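Alpha-pyrone synthesis polyketide synthase-like Pks18 (Mycobacterium tuberculosis, PDB 1TED) probably extends medium- and long-chain acyl-CoA starters with malonyl-CoA to make tri- and tetraketide alpha-pyrones, as a homodimeric type III polyketide synthase. Local coordinates at residues L116-L125 and D226-G234. Residues are numbered along the deposited sequence; the frame is centred on the assembly and turned at random.
Sequences LAVDVSKRAL and DGCAALVIG
Cys228 sits among Leu116, Ala117 and Val120, and shows how a small side chain on a strand can be received between successive turns of a helix. Its SG stands anti to the backbone N (chi1 -176°), which carries the sulfur up to the helix, where it lies 3.8 Å from Ala117 CA and the same distance from Val120 CB. Nearer the strand backbone, CG and CD2 of Leu116 both lie against the cysteine's methylene, with Leu116 CG 3.6 Å from Cys228 CB. Val120 spans three strand residues: CG2 rests against Cys228, while CG1 lies over Ala229 CA and Ala230 N and comes 3.9 Å from Ala230 CB. One turn on, Ala124 CB meets both Ala230 CB and Val232 CG2, the latter at 3.8 Å. Leu125 then lays CD2 against Val232, the two side chains crossing at about a right angle.

Helix 102-125 packs here on one face of the sheet that includes strands 32-41, 196-204 and 226-236, in the layered alpha-beta-alpha-beta-alpha thiolase fold, its 116-125 part running 35° from the strand direction with the axes 7.4 Å apart. The small side chains of Ala124 and Ala230, whose CB atoms are 4.1 Å apart, are consistent with so close an approach. Alternate residues Ala229 and Leu231 point away from 116-125 and, on that other face, touch Ile353 of helix 349-361, Ala229 also touching Val350.

Further out, strands 196-204 and 32-41 flank 226-234; Ile202 also touches Leu116 and Cys228, and Ala39 touches Val120 and Ala124. Within the helix, Ser121 OG turns back to Ala117 O at 2.7 Å, so that this carbonyl accepts from the serine's hydroxyl and backbone N on opposite faces of its plane.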
ATOM      1  N   LEU A 116     -10.703 -11.116  13.107  1.00 26.16           N
ATOM      2  CA  LEU A 116     -11.775 -10.641  12.249  1.00 25.88           C
ATOM      3  C   LEU A 116     -11.504 -10.821  10.759  1.00 25.04           C
ATOM      4  O   LEU A 116     -12.392 -11.233  10.016  1.00 25.76           O
ATOM      5  CB  LEU A 116     -12.067  -9.165  12.542  1.00 27.49           C
ATOM      6  CG  LEU A 116     -13.224  -8.552  11.747  1.00 27.26           C
ATOM      7  CD1 LEU A 116     -14.518  -9.287  12.063  1.00 24.87           C
ATOM      8  CD2 LEU A 116     -13.349  -7.090  12.100  1.00 27.96           C
ATOM      9  N   ALA A 117     -10.284 -10.511  10.324  1.00 25.23           N
ATOM     10  CA  ALA A 117      -9.926 -10.641   8.909  1.00 25.27           C
ATOM     11  C   ALA A 117      -9.833 -12.107   8.490  1.00 24.50           C
ATOM     12  O   ALA A 117     -10.238 -12.466   7.388  1.00 25.63           O
ATOM     13  CB  ALA A 117      -8.601  -9.919   8.620  1.00 23.59           C
ATOM     14  N   VAL A 118      -9.294 -12.950   9.364  1.00 23.40           N
ATOM     15  CA  VAL A 118      -9.192 -14.371   9.069  1.00 22.22           C
ATOM     16  C   VAL A 118     -10.603 -14.947   8.925  1.00 22.13           C
ATOM     17  O   VAL A 118     -10.878 -15.719   8.009  1.00 24.15           O
ATOM     18  CB  VAL A 118      -8.423 -15.115  10.188  1.00 24.50           C
ATOM     19  CG1 VAL A 118      -8.590 -16.632  10.039  1.00 21.71           C
ATOM     20  CG2 VAL A 118      -6.941 -14.737  10.126  1.00 21.82           C
ATOM     21  N   ASP A 119     -11.504 -14.547   9.810  0.50 20.33           N
ATOM     22  CA  ASP A 119     -12.871 -15.037   9.752  0.50 20.51           C
ATOM     23  C   ASP A 119     -13.611 -14.608   8.478  0.50 20.00           C
ATOM     24  O   ASP A 119     -14.191 -15.441   7.783  0.50 16.67           O
ATOM     25  CB  ASP A 119     -13.630 -14.579  11.003  0.50 23.96           C
ATOM     26  CG  ASP A 119     -15.130 -14.831  10.913  1.00 28.82           C
ATOM     27  OD1 ASP A 119     -15.546 -15.843  10.307  1.00 27.71           O
ATOM     28  OD2 ASP A 119     -15.895 -14.016  11.473  1.00 32.93           O
ATOM     29  N   VAL A 120     -13.575 -13.317   8.157  1.00 22.83           N
ATOM     30  CA  VAL A 120     -14.273 -12.808   6.967  1.00 21.72           C
ATOM     31  C   VAL A 120     -13.721 -13.384   5.666  1.00 22.77           C
ATOM     32  O   VAL A 120     -14.490 -13.760   4.779  1.00 20.35           O
ATOM     33  CB  VAL A 120     -14.228 -11.266   6.925  1.00 24.54           C
ATOM     34  CG1 VAL A 120     -14.897 -10.743   5.659  1.00 21.40           C
ATOM     35  CG2 VAL A 120     -14.929 -10.710   8.157  1.00 21.93           C
ATOM     36  N   SER A 121     -12.395 -13.470   5.572  1.00 24.12           N
ATOM     37  CA  SER A 121     -11.717 -14.025   4.399  1.00 24.98           C
ATOM     38  C   SER A 121     -12.219 -15.439   4.148  1.00 25.85           C
ATOM     39  O   SER A 121     -12.464 -15.829   3.008  1.00 26.99           O
ATOM     40  CB  SER A 121     -10.196 -14.060   4.620  1.00 24.79           C
ATOM     41  OG  SER A 121      -9.662 -12.752   4.754  1.00 22.19           O
ATOM     42  N   LYS A 122     -12.362 -16.208   5.225  1.00 28.59           N
ATOM     43  CA  LYS A 122     -12.861 -17.587   5.134  1.00 30.40           C
ATOM     44  C   LYS A 122     -14.295 -17.602   4.622  1.00 27.83           C
ATOM     45  O   LYS A 122     -14.642 -18.447   3.806  1.00 29.61           O
ATOM     46  CB  LYS A 122     -12.849 -18.286   6.506  1.00 31.16           C
ATOM     47  CG  LYS A 122     -11.498 -18.753   7.005  1.00 35.26           C
ATOM     48  CD  LYS A 122     -11.650 -19.340   8.408  1.00 37.88           C
ATOM     49  CE  LYS A 122     -10.314 -19.782   9.000  1.00 39.35           C
ATOM     50  NZ  LYS A 122     -10.482 -20.260  10.409  1.00 41.10           N
ATOM     51  N   ARG A 123     -15.128 -16.686   5.118  1.00 25.69           N
ATOM     52  CA  ARG A 123     -16.523 -16.634   4.690  1.00 26.67           C
ATOM     53  C   ARG A 123     -16.637 -16.351   3.197  1.00 27.23           C
ATOM     54  O   ARG A 123     -17.546 -16.865   2.539  1.00 27.93           O
ATOM     55  CB  ARG A 123     -17.311 -15.558   5.447  1.00 27.28           C
ATOM     56  CG  ARG A 123     -17.261 -15.635   6.961  1.00 27.35           C
ATOM     57  CD  ARG A 123     -18.168 -14.574   7.592  1.00 26.09           C
ATOM     58  NE  ARG A 123     -17.934 -14.480   9.023  1.00 25.97           N
ATOM     59  CZ  ARG A 123     -18.793 -13.972   9.900  1.00 28.41           C
ATOM     60  NH1 ARG A 123     -19.965 -13.499   9.496  1.00 29.58           N
ATOM     61  NH2 ARG A 123     -18.489 -13.963  11.190  1.00 24.30           N
ATOM     62  N   ALA A 124     -15.719 -15.538   2.668  1.00 25.93           N
ATOM     63  CA  ALA A 124     -15.733 -15.181   1.245  1.00 26.91           C
ATOM     64  C   ALA A 124     -15.333 -16.345   0.344  1.00 26.73           C
ATOM     65  O   ALA A 124     -15.801 -16.452  -0.794  1.00 27.71           O
ATOM     66  CB  ALA A 124     -14.817 -13.987   0.988  1.00 24.63           C
ATOM     67  N   LEU A 125     -14.474 -17.220   0.856  1.00 27.91           N
ATOM     68  CA  LEU A 125     -14.015 -18.375   0.092  1.00 29.84           C
ATOM     69  C   LEU A 125     -14.914 -19.598   0.285  1.00 31.29           C
ATOM     70  O   LEU A 125     -15.001 -20.457  -0.593  1.00 30.24           O
ATOM     71  CB  LEU A 125     -12.577 -18.719   0.495  1.00 28.06           C
ATOM     72  CG  LEU A 125     -11.488 -17.730   0.056  1.00 29.64           C
ATOM     73  CD1 LEU A 125     -10.272 -17.875   0.960  1.00 27.66           C
ATOM     74  CD2 LEU A 125     -11.116 -17.968  -1.413  1.00 26.72           C
ATOM     75  N   ASP A 226     -16.053   0.220  13.227  1.00 29.38           N
ATOM     76  CA  ASP A 226     -15.157  -0.891  12.892  1.00 28.73           C
ATOM     77  C   ASP A 226     -15.793  -1.918  11.954  1.00 26.38           C
ATOM     78  O   ASP A 226     -16.978  -2.225  12.066  1.00 26.14           O
ATOM     79  CB  ASP A 226     -14.706  -1.606  14.183  1.00 29.15           C
ATOM     80  CG  ASP A 226     -13.806  -0.743  15.062  1.00 29.27           C
ATOM     81  OD1 ASP A 226     -13.716   0.484  14.834  1.00 30.70           O
ATOM     82  OD2 ASP A 226     -13.189  -1.302  15.996  1.00 30.62           O
ATOM     83  N   GLY A 227     -15.005  -2.470  11.042  1.00 25.71           N
ATOM     84  CA  GLY A 227     -15.572  -3.448  10.132  1.00 25.89           C
ATOM     85  C   GLY A 227     -14.559  -4.141   9.255  1.00 26.59           C
ATOM     86  O   GLY A 227     -13.402  -3.737   9.180  1.00 27.86           O
ATOM     87  N   CYS A 228     -14.998  -5.201   8.590  1.00 26.88           N
ATOM     88  CA  CYS A 228     -14.126  -5.948   7.702  1.00 25.79           C
ATOM     89  C   CYS A 228     -14.927  -6.492   6.529  1.00 24.97           C
ATOM     90  O   CYS A 228     -16.114  -6.790   6.657  1.00 23.19           O
ATOM     91  CB  CYS A 228     -13.467  -7.104   8.461  1.00 27.29           C
ATOM     92  SG  CYS A 228     -12.270  -8.043   7.485  1.00 27.24           S
ATOM     93  N   ALA A 229     -14.275  -6.604   5.382  1.00 22.99           N
ATOM     94  CA  ALA A 229     -14.927  -7.126   4.197  1.00 24.94           C
ATOM     95  C   ALA A 229     -13.873  -7.735   3.289  1.00 25.22           C
ATOM     96  O   ALA A 229     -12.724  -7.293   3.270  1.00 25.96           O
ATOM     97  CB  ALA A 229     -15.687  -6.020   3.461  1.00 24.60           C
ATOM     98  N   ALA A 230     -14.275  -8.749   2.536  1.00 23.65           N
ATOM     99  CA  ALA A 230     -13.356  -9.424   1.643  1.00 25.22           C
ATOM    100  C   ALA A 230     -14.044  -9.761   0.327  1.00 24.93           C
ATOM    101  O   ALA A 230     -15.253  -9.972   0.286  1.00 24.87           O
ATOM    102  CB  ALA A 230     -12.823 -10.704   2.311  1.00 23.17           C
ATOM    103  N   LEU A 231     -13.261  -9.797  -0.746  1.00 25.38           N
ATOM    104  CA  LEU A 231     -13.781 -10.131  -2.068  1.00 26.71           C
ATOM    105  C   LEU A 231     -12.872 -11.193  -2.672  1.00 26.09           C
ATOM    106  O   LEU A 231     -11.670 -11.194  -2.424  1.00 27.56           O
ATOM    107  CB  LEU A 231     -13.754  -8.909  -2.992  1.00 24.09           C
ATOM    108  CG  LEU A 231     -14.445  -7.623  -2.560  1.00 26.15           C
ATOM    109  CD1 LEU A 231     -14.090  -6.532  -3.561  1.00 22.94           C
ATOM    110  CD2 LEU A 231     -15.952  -7.831  -2.488  1.00 22.89           C
ATOM    111  N   VAL A 232     -13.449 -12.102  -3.444  1.00 25.05           N
ATOM    112  CA  VAL A 232     -12.661 -13.117  -4.124  1.00 26.35           C
ATOM    113  C   VAL A 232     -12.891 -12.823  -5.600  1.00 25.11           C
ATOM    114  O   VAL A 232     -14.013 -12.905  -6.086  1.00 24.29           O
ATOM    115  CB  VAL A 232     -13.126 -14.555  -3.789  1.00 26.56           C
ATOM    116  CG1 VAL A 232     -12.280 -15.568  -4.568  1.00 25.08           C
ATOM    117  CG2 VAL A 232     -12.996 -14.805  -2.294  1.00 25.87           C
ATOM    118  N   ILE A 233     -11.818 -12.465  -6.295  1.00 26.56           N
ATOM    119  CA  ILE A 233     -11.876 -12.103  -7.707  1.00 24.94           C
ATOM    120  C   ILE A 233     -11.329 -13.185  -8.635  1.00 26.84           C
ATOM    121  O   ILE A 233     -10.388 -13.906  -8.295  1.00 26.49           O
ATOM    122  CB  ILE A 233     -11.070 -10.797  -7.953  1.00 23.49           C
ATOM    123  CG1 ILE A 233     -11.374  -9.782  -6.848  1.00 22.65           C
ATOM    124  CG2 ILE A 233     -11.388 -10.221  -9.316  1.00 20.46           C
ATOM    125  CD1 ILE A 233     -12.854  -9.464  -6.660  1.00 20.83           C
ATOM    126  N   GLY A 234     -11.928 -13.279  -9.817  1.00 27.61           N
ATOM    127  CA  GLY A 234     -11.491 -14.239 -10.808  1.00 28.87           C
ATOM    128  C   GLY A 234     -11.778 -13.689 -12.191  1.00 30.81           C
ATOM    129  O   GLY A 234     -12.605 -12.791 -12.346  1.00 31.56           O
TER